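Local coordinates for protein shikimate dehydrogenase (NADP(+)) (PDB 5DZS) that probably catalyses the reversible NADPH-linked reduction of 3-dehydroshikimate to shikimate, a step on the route to chorismate and the aromatic amino acids, at residues I165-E168 with E169-H172; K197-I200 with Q201-I205; Y234-V237 with G238-I241; V259-N262 with E263-E267. All coordinates share one frame; numbering follows the deposited sequence.

How the interactions relate
Interactions 1 and 2 belong to the parallel-sheet domain that in this family binds the nucleotide, whereas interactions 3 and 4 sit on two successive helices, 233-248 and 255-268. The first two touch: L170 CG lies 3.8 Å from I199 CG2, so the turn after strand 163-166 packs on the short helix 197-200. The last two also touch, V237 CG1 lying 3.7 Å from I260 CG2. Between these pairs there is no contact; the nearest atoms of interactions 2 and 3 are about 13 Å apart. Interaction 3 holds Q239, a predicted shikimate-binding residue beside D101 and N86, while interactions 1 and 2 lie away from the annotated sites.

Interaction 1. Residues I165-E168 with E169-H172; sequences IDYE and ELKH
D166 and E169 meet where strand 163-166 gives way to a single helix-like turn, in an exchange of bonds that resembles a capping box although no regular helix follows. With a chi1 of 65°, D166 tucks its carboxylate between its own backbone N and carbonyl carbon, and from there OD1 takes the backbone N of E169 at 2.9 Å in a nearly straight bond (168°). The backbone N of E168 adds a weak bond to the same oxygen. Aspartate suits this place because its short arm reaches amides two and three residues ahead. In return, E169 runs its extended chain across D166 so that OE2 lies 3.2 Å from D166 N, a bond that is less certain because the position of OE2 is doubtful. The two carboxylates stand nearly perpendicular, and the salt bridge from K152 to E169 would probably ease their mutual repulsion. On the outer side, E168 and the extended chain of K171 run side by side, pointing the same way; K171 NZ meets E168 OE1 on its syn side at 3.1 Å. Apolar groups take the inner side: I165 CD1 rests 4.1 Å from L170 CB, and L170 CD2 comes obliquely to the Y167 ring at CD2, 4.3 Å away. R150 makes a cation-pi contact with that ring. I165 and L170 then lean on strand 144-149, and L170 and Y167 also reach strand 120-124.

Interaction 2. Residues K197-I200 with Q201-I205; sequences KSII and QNFDI
I199 and F203 form the close side of this contact, where the short helix 197-200 unwinds through a type I beta turn, I200 to F203, before strand 205-208. The carbonyl oxygen of I199 accepts one hydrogen bond and is also met by a ring edge. The backbone N of N202 bonds to it at 2.9 Å, coming from above the carbonyl plane, and the phenyl group of F203 brings its edge to the same oxygen, CD1 lying 3.3 Å away and near the ring plane. An aromatic rim, slightly positive, suits a carbonyl oxygen, while I199 CG2 stays 4.2 Å from F203 CE1 to complete the apolar patch. With CG anti to its carbonyl carbon (chi1 -66°), F203 has its ring edge beside the I199 carbonyl. The backbone bonding shortens its reach here: Q201 N bonds four residues back to K197 O at 2.9 Å, F203 N only three back to I200 O at 3.2 Å.

The other side is looser. S198 and Q201 are exposed, as suits polar residues facing solvent. Q201 CB lies 3.4 Å from K197 O, and the chain beyond it is extended. N202 ND2 stays 3.6 Å from S198 O, a distance of packing.

K227 NZ hydrogen-bonds to both Q201 O and F203 O, and I199 and F203 rest on I178 of strand 177-180. The chemistry thus implies a chain reversal fixed by backbone bonds, anchored by buried hydrocarbon on its inner side and tied down by a lysine at its carbonyls.

Interaction 3. Residues Y234-V237 with G238-I241; sequences YMLV and GQAI
The amide nitrogen NE2 of Q239, lying beside the end of M235, is gripped by D101 OD1 and more weakly by T100 O. Q239, D101 and N86, which Q239 touches, are all predicted to bind shikimate, so the contact probably forms part of the substrate pocket. M235 lies one helical turn earlier and flanks the amide: M235 CG is 3.6 Å from Q239 OE1 and the methyl M235 CE 3.7 Å from Q239 NE2, the two chains passing at a slant. M235 starts anti to its backbone N (chi1 175°) and stays extended, which carries CE along to the end of the glutamine. A flexible thioether fits here, giving apolar cover without competing for the amide's bonds. Beneath them, Q239 N bonds to M235 O at 2.8 Å, almost straight at 167°, while Q239 CG lies over that oxygen at 3.2 Å. The i to i-4 bonding of the helix continues, G238 N reaching Y234 O at 2.9 Å.

On another side of the helix, V237 and I241 lie side by side and point the same way, V237 CG1 to I241 CD1 4.0 Å, the branched chains forming an apolar patch. That patch meets L257 of helix 255-268. Y234 hydrogen-bonds through OH to D258 and sets its ring edge-to-face with Y261 of the same helix; L236 and A240 pack on I19 of helix 16-27, and M235 on L105 of helix 101-111.

Interaction 4. Residues V259-N262 with E263-E267; sequences VIYN and ELKLE
Y261 and K265, one turn apart on helix 255-268, cross at a slant, the lysine's methylenes lying against the phenol end of the ring. K265 CD sits 3.3 Å from Y261 OH and 3.4 Å from Y261 CZ, an oblique approach. Both chains leave anti to their backbone N (chi1 169° for the tyrosine), which sends them along the same side, and K265 bends only at its last torsion. A long aliphatic arm suits this position, laying hydrocarbon against the hydroxyl end of the ring.

The other pairs run side by side and point the same way. I260 CG2 touches L264 CD1 at 3.6 Å, and on the exposed flank V259 CG1 meets E263 OE2 at 3.8 Å, in a carboxylate whose other oxygen, OE1, has a long, weak ion pair with R22. Backbone bonds set this spacing, as with K265 N to Y261 O at 2.8 Å.

I260 and L264 turn inward onto helix 16-27, touching V23 and I19, and I260 also reaches V237 of helix 233-248. Hydrocarbon on one flank with charged and polar residues on another is the pattern of an amphipathic helix, here the last helix of the chain, packed against two others.

Interaction 1. Residues I165-E168 with E169-H172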
ATOM      1  N   ILE B 165      31.464  -4.565 -14.614  1.00 48.00           N
ATOM      2  CA  ILE B 165      32.297  -4.753 -15.798  1.00 47.81           C
ATOM      3  C   ILE B 165      32.050  -3.632 -16.790  1.00 47.94           C
ATOM      4  O   ILE B 165      31.109  -2.854 -16.630  1.00 45.46           O
ATOM      5  CB  ILE B 165      32.001  -6.094 -16.514  1.00 48.26           C
ATOM      6  CG1 ILE B 165      30.546  -6.136 -17.016  1.00 46.54           C
ATOM      7  CG2 ILE B 165      32.290  -7.266 -15.584  1.00 50.79           C
ATOM      8  CD1 ILE B 165      30.213  -7.364 -17.833  1.00 47.79           C
ATOM      9  N   ASP B 166      32.916  -3.538 -17.798  1.00 47.48           N
ATOM     10  CA  ASP B 166      32.713  -2.578 -18.883  1.00 47.43           C
ATOM     11  C   ASP B 166      32.342  -3.379 -20.128  1.00 45.81           C
ATOM     12  O   ASP B 166      32.384  -4.610 -20.111  1.00 45.30           O
ATOM     13  CB  ASP B 166      33.914  -1.638 -19.098  1.00 50.85           C
ATOM     14  CG  ASP B 166      35.163  -2.354 -19.562  1.00 54.70           C
ATOM     15  OD1 ASP B 166      35.082  -3.466 -20.123  1.00 56.50           O
ATOM     16  OD2 ASP B 166      36.248  -1.768 -19.381  1.00 59.14           O
ATOM     17  N   TYR B 167      31.975  -2.686 -21.197  1.00 46.20           N
ATOM     18  CA  TYR B 167      31.505  -3.347 -22.417  1.00 47.23           C
ATOM     19  C   TYR B 167      32.598  -4.142 -23.153  1.00 50.61           C
ATOM     20  O   TYR B 167      32.294  -4.992 -23.998  1.00 51.71           O
ATOM     21  CB  TYR B 167      30.796  -2.331 -23.329  1.00 46.63           C
ATOM     22  CG  TYR B 167      29.418  -1.926 -22.821  1.00 44.31           C
ATOM     23  CD1 TYR B 167      29.271  -1.104 -21.706  1.00 41.56           C
ATOM     24  CD2 TYR B 167      28.264  -2.367 -23.460  1.00 43.33           C
ATOM     25  CE1 TYR B 167      28.011  -0.735 -21.241  1.00 42.42           C
ATOM     26  CE2 TYR B 167      27.003  -2.007 -23.000  1.00 42.74           C
ATOM     27  CZ  TYR B 167      26.882  -1.190 -21.893  1.00 40.58           C
ATOM     28  OH  TYR B 167      25.623  -0.822 -21.437  1.00 41.47           O
ATOM     29  N   GLU B 168      33.858  -3.877 -22.810  1.00 54.69           N
ATOM     30  CA  GLU B 168      34.982  -4.604 -23.386  1.00 57.93           C
ATOM     31  C   GLU B 168      35.052  -5.988 -22.763  1.00 55.78           C
ATOM     32  O   GLU B 168      35.166  -6.988 -23.473  1.00 57.52           O
ATOM     33  CB  GLU B 168      36.288  -3.843 -23.158  1.00 63.66           C
ATOM     34  CG  GLU B 168      36.301  -2.486 -23.835  1.00 65.95           C
ATOM     35  CD  GLU B 168      36.121  -2.598 -25.339  1.00 70.42           C
ATOM     36  OE1 GLU B 168      36.701  -3.535 -25.944  1.00 69.74           O
ATOM     37  OE2 GLU B 168      35.408  -1.740 -25.913  1.00 72.71           O
ATOM     38  N   GLU B 169      34.964  -6.041 -21.433  1.00 53.28           N
ATOM     39  CA  GLU B 169      34.975  -7.311 -20.709  1.00 52.17           C
ATOM     40  C   GLU B 169      33.759  -8.140 -21.058  1.00 50.23           C
ATOM     41  O   GLU B 169      33.802  -9.357 -21.031  1.00 50.38           O
ATOM     42  CB  GLU B 169      34.972  -7.091 -19.202  1.00 53.24           C
ATOM     43  CG  GLU B 169      36.162  -6.325 -18.655  1.00 56.71           C
ATOM     44  CD  GLU B 169      36.021  -6.088 -17.171  1.00 59.40           C
ATOM     45  OE1 GLU B 169      36.381  -6.987 -16.378  1.00 64.37           O
ATOM     46  OE2 GLU B 169      35.560  -4.993 -16.799  1.00 56.26           O
ATOM     47  N   LEU B 170      32.653  -7.466 -21.352  1.00 47.44           N
ATOM     48  CA  LEU B 170      31.417  -8.158 -21.692  1.00 45.32           C
ATOM     49  C   LEU B 170      31.554  -9.038 -22.926  1.00 47.93           C
ATOM     50  O   LEU B 170      30.819 -10.011 -23.075  1.00 45.53           O
ATOM     51  CB  LEU B 170      30.299  -7.136 -21.916  1.00 41.74           C
ATOM     52  CG  LEU B 170      28.931  -7.692 -22.312  1.00 41.47           C
ATOM     53  CD1 LEU B 170      28.397  -8.676 -21.280  1.00 40.47           C
ATOM     54  CD2 LEU B 170      27.952  -6.544 -22.494  1.00 40.26           C
ATOM     55  N   LYS B 171      32.508  -8.700 -23.797  1.00 49.65           N
ATOM     56  CA  LYS B 171      32.735  -9.455 -25.022  1.00 54.52           C
ATOM     57  C   LYS B 171      33.060 -10.922 -24.748  1.00 56.75           C
ATOM     58  O   LYS B 171      32.779 -11.781 -25.583  1.00 60.19           O
ATOM     59  CB  LYS B 171      33.883  -8.844 -25.833  1.00 56.26           C
ATOM     60  CG  LYS B 171      33.650  -7.435 -26.353  1.00 56.30           C
ATOM     61  CD  LYS B 171      34.841  -6.976 -27.194  1.00 60.58           C
ATOM     62  CE  LYS B 171      34.647  -5.552 -27.693  1.00 62.20           C
ATOM     63  NZ  LYS B 171      35.821  -5.050 -28.454  1.00 66.10           N
ATOM     64  N   HIS B 172      33.637 -11.201 -23.578  1.00 56.38           N
ATOM     65  CA  HIS B 172      34.034 -12.567 -23.212  1.00 61.32           C
ATOM     66  C   HIS B 172      33.115 -13.242 -22.191  1.00 58.73           C
ATOM     67  O   HIS B 172      33.468 -14.284 -21.643  1.00 61.14           O
ATOM     68  CB  HIS B 172      35.468 -12.560 -22.667  1.00 62.73           C
ATOM     69  CG  HIS B 172      36.411 -11.730 -23.476  1.00 66.93           C
ATOM     70  ND1 HIS B 172      36.909 -12.142 -24.694  1.00 70.18           N
ATOM     71  CD2 HIS B 172      36.945 -10.508 -23.243  1.00 67.80           C
ATOM     72  CE1 HIS B 172      37.704 -11.205 -25.180  1.00 72.65           C
ATOM     73  NE2 HIS B 172      37.745 -10.205 -24.317  1.00 71.41           N
TER

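Interaction 2. Residues K197-I200 with Q201-I205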
ATOM      1  N   LYS B 197      25.860  -7.635 -31.994  1.00 54.35           N
ATOM      2  CA  LYS B 197      25.329  -8.946 -32.327  1.00 57.43           C
ATOM      3  C   LYS B 197      26.205 -10.051 -31.717  1.00 57.50           C
ATOM      4  O   LYS B 197      25.697 -11.080 -31.277  1.00 55.92           O
ATOM      5  CB  LYS B 197      25.291  -9.085 -33.856  1.00 63.40           C
ATOM      6  CG  LYS B 197      24.579 -10.321 -34.363  1.00 67.57           C
ATOM      7  CD  LYS B 197      24.566 -10.431 -35.883  1.00 73.08           C
ATOM      8  CE  LYS B 197      25.960 -10.642 -36.459  1.00 78.24           C
ATOM      9  NZ  LYS B 197      25.927 -10.927 -37.921  1.00 84.79           N
ATOM     10  N   SER B 198      27.520  -9.824 -31.701  1.00 58.38           N
ATOM     11  CA  SER B 198      28.483 -10.788 -31.147  1.00 59.78           C
ATOM     12  C   SER B 198      28.281 -11.048 -29.656  1.00 56.79           C
ATOM     13  O   SER B 198      28.520 -12.161 -29.176  1.00 56.49           O
ATOM     14  CB  SER B 198      29.909 -10.301 -31.382  1.00 61.57           C
ATOM     15  OG  SER B 198      30.166 -10.156 -32.763  1.00 68.69           O
ATOM     16  N   ILE B 199      27.877 -10.013 -28.920  1.00 52.39           N
ATOM     17  CA  ILE B 199      27.602 -10.153 -27.486  1.00 50.33           C
ATOM     18  C   ILE B 199      26.235 -10.814 -27.312  1.00 49.09           C
ATOM     19  O   ILE B 199      26.076 -11.720 -26.493  1.00 49.11           O
ATOM     20  CB  ILE B 199      27.647  -8.792 -26.752  1.00 48.47           C
ATOM     21  CG1 ILE B 199      29.097  -8.289 -26.667  1.00 51.83           C
ATOM     22  CG2 ILE B 199      27.040  -8.902 -25.343  1.00 44.71           C
ATOM     23  CD1 ILE B 199      29.229  -6.871 -26.138  1.00 51.87           C
ATOM     24  N   ILE B 200      25.256 -10.379 -28.102  1.00 48.92           N
ATOM     25  CA  ILE B 200      23.910 -10.954 -28.031  1.00 49.04           C
ATOM     26  C   ILE B 200      23.942 -12.451 -28.313  1.00 50.74           C
ATOM     27  O   ILE B 200      23.191 -13.227 -27.732  1.00 49.07           O
ATOM     28  CB  ILE B 200      22.935 -10.256 -29.002  1.00 49.87           C
ATOM     29  CG1 ILE B 200      22.712  -8.811 -28.538  1.00 47.89           C
ATOM     30  CG2 ILE B 200      21.605 -11.000 -29.038  1.00 49.72           C
ATOM     31  CD1 ILE B 200      21.841  -7.971 -29.448  1.00 48.09           C
ATOM     32  N   GLN B 201      24.842 -12.857 -29.192  1.00 55.86           N
ATOM     33  CA  GLN B 201      24.959 -14.262 -29.528  1.00 59.83           C
ATOM     34  C   GLN B 201      25.330 -15.133 -28.314  1.00 58.17           C
ATOM     35  O   GLN B 201      25.007 -16.314 -28.291  1.00 59.29           O
ATOM     36  CB  GLN B 201      25.982 -14.429 -30.642  1.00 66.24           C
ATOM     37  CG  GLN B 201      26.015 -15.808 -31.262  1.00 73.58           C
ATOM     38  CD  GLN B 201      26.892 -15.841 -32.488  1.00 79.63           C
ATOM     39  OE1 GLN B 201      27.425 -14.811 -32.905  1.00 82.67           O
ATOM     40  NE2 GLN B 201      27.046 -17.021 -33.080  1.00 85.64           N
ATOM     41  N   ASN B 202      25.960 -14.539 -27.293  1.00 54.13           N
ATOM     42  CA  ASN B 202      26.391 -15.299 -26.107  1.00 54.13           C
ATOM     43  C   ASN B 202      25.341 -15.477 -25.003  1.00 51.56           C
ATOM     44  O   ASN B 202      25.670 -15.956 -23.915  1.00 52.39           O
ATOM     45  CB  ASN B 202      27.661 -14.671 -25.502  1.00 54.85           C
ATOM     46  CG  ASN B 202      28.858 -14.738 -26.432  1.00 60.09           C
ATOM     47  OD1 ASN B 202      28.940 -15.606 -27.307  1.00 64.22           O
ATOM     48  ND2 ASN B 202      29.812 -13.834 -26.227  1.00 59.79           N
ATOM     49  N   PHE B 203      24.094 -15.104 -25.281  1.00 49.26           N
ATOM     50  CA  PHE B 203      23.013 -15.224 -24.297  1.00 46.20           C
ATOM     51  C   PHE B 203      21.821 -15.943 -24.902  1.00 48.49           C
ATOM     52  O   PHE B 203      21.676 -15.980 -26.122  1.00 54.59           O
ATOM     53  CB  PHE B 203      22.644 -13.837 -23.729  1.00 41.97           C
ATOM     54  CG  PHE B 203      23.755 -13.236 -22.925  1.00 40.70           C
ATOM     55  CD1 PHE B 203      24.791 -12.562 -23.554  1.00 41.02           C
ATOM     56  CD2 PHE B 203      23.818 -13.420 -21.551  1.00 39.28           C
ATOM     57  CE1 PHE B 203      25.855 -12.055 -22.823  1.00 40.77           C
ATOM     58  CE2 PHE B 203      24.870 -12.908 -20.815  1.00 39.30           C
ATOM     59  CZ  PHE B 203      25.892 -12.227 -21.451  1.00 40.15           C
ATOM     60  N   ASP B 204      21.002 -16.543 -24.041  1.00 47.62           N
ATOM     61  CA  ASP B 204      19.806 -17.288 -24.459  1.00 50.56           C
ATOM     62  C   ASP B 204      18.518 -16.469 -24.401  1.00 47.24           C
ATOM     63  O   ASP B 204      17.603 -16.693 -25.199  1.00 47.82           O
ATOM     64  CB  ASP B 204      19.607 -18.513 -23.557  1.00 54.68           C
ATOM     65  CG  ASP B 204      20.692 -19.553 -23.720  1.00 61.22           C
ATOM     66  OD1 ASP B 204      21.288 -19.657 -24.816  1.00 66.31           O
ATOM     67  OD2 ASP B 204      20.932 -20.294 -22.746  1.00 66.50           O
ATOM     68  N   ILE B 205      18.452 -15.531 -23.456  1.00 42.89           N
ATOM     69  CA  ILE B 205      17.240 -14.733 -23.230  1.00 42.21           C
ATOM     70  C   ILE B 205      17.579 -13.249 -23.189  1.00 38.05           C
ATOM     71  O   ILE B 205      18.532 -12.852 -22.516  1.00 37.57           O
ATOM     72  CB  ILE B 205      16.595 -15.119 -21.882  1.00 41.25           C
ATOM     73  CG1 ILE B 205      16.316 -16.634 -21.840  1.00 45.44           C
ATOM     74  CG2 ILE B 205      15.326 -14.309 -21.635  1.00 40.64           C
ATOM     75  CD1 ILE B 205      15.895 -17.147 -20.479  1.00 45.35           C
TER

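Interaction 3. Residues Y234-V237 with G238-I241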
ATOM      1  N   TYR B 234       4.617  -5.171 -20.786  1.00 26.34           N
ATOM      2  CA  TYR B 234       3.873  -5.769 -19.681  1.00 25.27           C
ATOM      3  C   TYR B 234       4.252  -5.112 -18.355  1.00 25.29           C
ATOM      4  O   TYR B 234       3.406  -4.851 -17.502  1.00 24.54           O
ATOM      5  CB  TYR B 234       4.110  -7.288 -19.633  1.00 26.48           C
ATOM      6  CG  TYR B 234       3.135  -8.045 -18.777  1.00 28.16           C
ATOM      7  CD1 TYR B 234       1.886  -8.389 -19.275  1.00 29.63           C
ATOM      8  CD2 TYR B 234       3.450  -8.424 -17.478  1.00 27.28           C
ATOM      9  CE1 TYR B 234       0.984  -9.091 -18.510  1.00 31.08           C
ATOM     10  CE2 TYR B 234       2.539  -9.137 -16.702  1.00 31.42           C
ATOM     11  CZ  TYR B 234       1.316  -9.463 -17.227  1.00 29.65           C
ATOM     12  OH  TYR B 234       0.368 -10.175 -16.506  1.00 35.34           O
ATOM     13  N   MET B 235       5.542  -4.857 -18.181  1.00 23.93           N
ATOM     14  CA  MET B 235       6.040  -4.218 -16.979  1.00 24.97           C
ATOM     15  C   MET B 235       5.483  -2.804 -16.873  1.00 24.60           C
ATOM     16  O   MET B 235       5.080  -2.356 -15.799  1.00 22.01           O
ATOM     17  CB  MET B 235       7.563  -4.209 -16.974  1.00 26.88           C
ATOM     18  CG  MET B 235       8.170  -3.462 -15.824  1.00 27.71           C
ATOM     19  SD  MET B 235       9.922  -3.850 -15.791  1.00 31.13           S
ATOM     20  CE  MET B 235      10.491  -2.681 -14.552  1.00 30.93           C
ATOM     21  N   LEU B 236       5.440  -2.092 -17.989  1.00 22.67           N
ATOM     22  CA  LEU B 236       4.902  -0.731 -17.951  1.00 22.63           C
ATOM     23  C   LEU B 236       3.436  -0.713 -17.489  1.00 21.26           C
ATOM     24  O   LEU B 236       3.002   0.165 -16.758  1.00 21.21           O
ATOM     25  CB  LEU B 236       5.015  -0.047 -19.316  1.00 25.32           C
ATOM     26  CG  LEU B 236       6.423   0.309 -19.786  1.00 28.80           C
ATOM     27  CD1 LEU B 236       6.373   0.913 -21.177  1.00 29.98           C
ATOM     28  CD2 LEU B 236       7.112   1.263 -18.814  1.00 29.38           C
ATOM     29  N   VAL B 237       2.642  -1.659 -17.958  1.00 19.64           N
ATOM     30  CA  VAL B 237       1.245  -1.706 -17.559  1.00 19.42           C
ATOM     31  C   VAL B 237       1.144  -2.100 -16.081  1.00 19.31           C
ATOM     32  O   VAL B 237       0.378  -1.509 -15.317  1.00 19.69           O
ATOM     33  CB  VAL B 237       0.436  -2.666 -18.465  1.00 21.19           C
ATOM     34  CG1 VAL B 237      -1.006  -2.716 -17.992  1.00 21.73           C
ATOM     35  CG2 VAL B 237       0.485  -2.214 -19.908  1.00 21.36           C
ATOM     36  N   GLY B 238       1.904  -3.104 -15.663  1.00 20.24           N
ATOM     37  CA  GLY B 238       1.864  -3.495 -14.248  1.00 20.57           C
ATOM     38  C   GLY B 238       2.272  -2.382 -13.321  1.00 21.17           C
ATOM     39  O   GLY B 238       1.634  -2.182 -12.275  1.00 20.95           O
ATOM     40  N   GLN B 239       3.334  -1.667 -13.684  1.00 21.86           N
ATOM     41  CA  GLN B 239       3.773  -0.532 -12.850  1.00 22.35           C
ATOM     42  C   GLN B 239       2.725   0.574 -12.796  1.00 21.16           C
ATOM     43  O   GLN B 239       2.547   1.242 -11.750  1.00 20.99           O
ATOM     44  CB  GLN B 239       5.058   0.003 -13.382  1.00 24.66           C
ATOM     45  CG  GLN B 239       6.168  -0.956 -13.195  1.00 28.31           C
ATOM     46  CD  GLN B 239       7.463  -0.356 -13.669  1.00 32.18           C
ATOM     47  OE1 GLN B 239       7.634  -0.005 -14.860  1.00 33.90           O
ATOM     48  NE2 GLN B 239       8.391  -0.216 -12.744  1.00 35.70           N
ATOM     49  N   ALA B 240       2.002   0.815 -13.883  1.00 20.25           N
ATOM     50  CA  ALA B 240       0.968   1.840 -13.874  1.00 20.85           C
ATOM     51  C   ALA B 240      -0.132   1.452 -12.876  1.00 20.16           C
ATOM     52  O   ALA B 240      -0.629   2.275 -12.092  1.00 21.20           O
ATOM     53  CB  ALA B 240       0.378   2.074 -15.254  1.00 23.15           C
ATOM     54  N   ILE B 241      -0.520   0.170 -12.902  1.00 18.71           N
ATOM     55  CA  ILE B 241      -1.570  -0.327 -12.011  1.00 19.23           C
ATOM     56  C   ILE B 241      -1.112  -0.282 -10.548  1.00 17.84           C
ATOM     57  O   ILE B 241      -1.877   0.168  -9.672  1.00 18.02           O
ATOM     58  CB  ILE B 241      -2.032  -1.730 -12.463  1.00 19.84           C
ATOM     59  CG1 ILE B 241      -2.773  -1.605 -13.801  1.00 20.81           C
ATOM     60  CG2 ILE B 241      -2.923  -2.397 -11.416  1.00 19.48           C
ATOM     61  CD1 ILE B 241      -3.019  -2.930 -14.501  1.00 24.08           C
TER

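Interaction 4. Residues V259-N262 with E263-E267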
ATOM      1  N   VAL B 259      -6.143  -7.511 -19.307  1.00 29.49           N
ATOM      2  CA  VAL B 259      -7.124  -6.870 -20.184  1.00 31.73           C
ATOM      3  C   VAL B 259      -6.486  -5.631 -20.815  1.00 29.46           C
ATOM      4  O   VAL B 259      -6.523  -5.434 -22.031  1.00 31.52           O
ATOM      5  CB  VAL B 259      -8.421  -6.503 -19.421  1.00 31.72           C
ATOM      6  CG1 VAL B 259      -9.350  -5.686 -20.296  1.00 34.75           C
ATOM      7  CG2 VAL B 259      -9.129  -7.768 -18.950  1.00 35.38           C
ATOM      8  N   ILE B 260      -5.854  -4.807 -19.999  1.00 28.46           N
ATOM      9  CA  ILE B 260      -5.251  -3.605 -20.520  1.00 28.50           C
ATOM     10  C   ILE B 260      -4.072  -3.854 -21.442  1.00 29.80           C
ATOM     11  O   ILE B 260      -3.932  -3.199 -22.484  1.00 32.63           O
ATOM     12  CB  ILE B 260      -4.847  -2.676 -19.373  1.00 30.12           C
ATOM     13  CG1 ILE B 260      -6.112  -2.196 -18.655  1.00 32.87           C
ATOM     14  CG2 ILE B 260      -3.989  -1.526 -19.908  1.00 27.90           C
ATOM     15  CD1 ILE B 260      -5.851  -1.340 -17.434  1.00 35.46           C
ATOM     16  N   TYR B 261      -3.197  -4.782 -21.055  1.00 27.94           N
ATOM     17  CA  TYR B 261      -2.046  -5.124 -21.858  1.00 28.00           C
ATOM     18  C   TYR B 261      -2.443  -5.673 -23.236  1.00 30.40           C
ATOM     19  O   TYR B 261      -1.889  -5.257 -24.242  1.00 30.68           O
ATOM     20  CB  TYR B 261      -1.201  -6.173 -21.117  1.00 28.08           C
ATOM     21  CG  TYR B 261      -0.099  -6.826 -21.940  1.00 29.70           C
ATOM     22  CD1 TYR B 261       1.071  -6.143 -22.248  1.00 31.69           C
ATOM     23  CD2 TYR B 261      -0.214  -8.143 -22.389  1.00 32.53           C
ATOM     24  CE1 TYR B 261       2.082  -6.735 -22.979  1.00 33.22           C
ATOM     25  CE2 TYR B 261       0.801  -8.739 -23.130  1.00 35.22           C
ATOM     26  CZ  TYR B 261       1.949  -8.027 -23.416  1.00 35.46           C
ATOM     27  OH  TYR B 261       2.976  -8.599 -24.158  1.00 38.72           O
ATOM     28  N   ASN B 262      -3.384  -6.607 -23.269  1.00 31.10           N
ATOM     29  CA  ASN B 262      -3.809  -7.182 -24.548  1.00 34.35           C
ATOM     30  C   ASN B 262      -4.484  -6.158 -25.447  1.00 35.08           C
ATOM     31  O   ASN B 262      -4.275  -6.157 -26.670  1.00 37.84           O
ATOM     32  CB  ASN B 262      -4.718  -8.397 -24.325  1.00 37.88           C
ATOM     33  CG  ASN B 262      -3.982  -9.570 -23.694  1.00 40.18           C
ATOM     34  OD1 ASN B 262      -2.822  -9.838 -24.006  1.00 43.50           O
ATOM     35  ND2 ASN B 262      -4.665 -10.286 -22.813  1.00 46.16           N
ATOM     36  N   GLU B 263      -5.308  -5.288 -24.862  1.00 32.66           N
ATOM     37  CA  GLU B 263      -5.985  -4.273 -25.659  1.00 35.34           C
ATOM     38  C   GLU B 263      -4.969  -3.265 -26.190  1.00 36.58           C
ATOM     39  O   GLU B 263      -5.061  -2.846 -27.346  1.00 41.87           O
ATOM     40  CB  GLU B 263      -7.143  -3.613 -24.881  1.00 35.55           C
ATOM     41  CG  GLU B 263      -8.331  -4.561 -24.673  1.00 38.37           C
ATOM     42  CD  GLU B 263      -9.511  -3.912 -23.970  1.00 41.45           C
ATOM     43  OE1 GLU B 263      -9.408  -2.707 -23.629  1.00 40.90           O
ATOM     44  OE2 GLU B 263     -10.536  -4.615 -23.759  1.00 41.55           O
ATOM     45  N   LEU B 264      -3.983  -2.900 -25.376  1.00 37.59           N
ATOM     46  CA  LEU B 264      -2.958  -1.941 -25.815  1.00 41.51           C
ATOM     47  C   LEU B 264      -1.997  -2.528 -26.829  1.00 48.49           C
ATOM     48  O   LEU B 264      -1.591  -1.848 -27.776  1.00 56.70           O
ATOM     49  CB  LEU B 264      -2.161  -1.411 -24.620  1.00 41.41           C
ATOM     50  CG  LEU B 264      -2.858  -0.393 -23.740  1.00 46.82           C
ATOM     51  CD1 LEU B 264      -1.985  -0.137 -22.521  1.00 48.96           C
ATOM     52  CD2 LEU B 264      -3.121   0.896 -24.506  1.00 46.96           C
ATOM     53  N   LYS B 265      -1.650  -3.797 -26.642  1.00 53.03           N
ATOM     54  CA  LYS B 265      -0.727  -4.498 -27.531  1.00 61.00           C
ATOM     55  C   LYS B 265      -1.247  -4.545 -28.978  1.00 66.79           C
ATOM     56  O   LYS B 265      -0.465  -4.721 -29.913  1.00 73.43           O
ATOM     57  CB  LYS B 265      -0.452  -5.889 -26.953  1.00 63.60           C
ATOM     58  CG  LYS B 265       0.515  -6.775 -27.709  1.00 67.81           C
ATOM     59  CD  LYS B 265       1.110  -7.788 -26.739  1.00 68.49           C
ATOM     60  CE  LYS B 265       1.706  -9.001 -27.426  1.00 73.33           C
ATOM     61  NZ  LYS B 265       0.640  -9.919 -27.914  1.00 78.12           N
ATOM     62  N   LEU B 266      -2.559  -4.370 -29.154  1.00 66.84           N
ATOM     63  CA  LEU B 266      -3.170  -4.316 -30.490  1.00 72.28           C
ATOM     64  C   LEU B 266      -3.182  -2.879 -31.035  1.00 76.82           C
ATOM     65  O   LEU B 266      -2.845  -2.645 -32.195  1.00 80.94           O
ATOM     66  CB  LEU B 266      -4.606  -4.837 -30.455  1.00 69.53           C
ATOM     67  CG  LEU B 266      -4.826  -6.285 -30.027  1.00 71.47           C
ATOM     68  CD1 LEU B 266      -6.319  -6.571 -29.945  1.00 72.73           C
ATOM     69  CD2 LEU B 266      -4.134  -7.258 -30.972  1.00 75.15           C
ATOM     70  N   GLU B 267      -3.574  -1.930 -30.185  1.00 81.29           N
ATOM     71  CA  GLU B 267      -3.675  -0.507 -30.561  1.00 86.46           C
ATOM     72  C   GLU B 267      -2.427   0.051 -31.230  1.00 89.57           C
ATOM     73  O   GLU B 267      -2.528   0.858 -32.150  1.00 92.68           O
ATOM     74  CB  GLU B 267      -3.998   0.344 -29.336  1.00 91.65           C
ATOM     75  CG  GLU B 267      -5.344   0.036 -28.711  1.00 95.32           C
ATOM     76  CD  GLU B 267      -5.379   0.365 -27.237  1.00100.14           C
ATOM     77  OE1 GLU B 267      -4.978   1.489 -26.858  1.00101.53           O
ATOM     78  OE2 GLU B 267      -5.830  -0.498 -26.454  1.00102.47           O
TER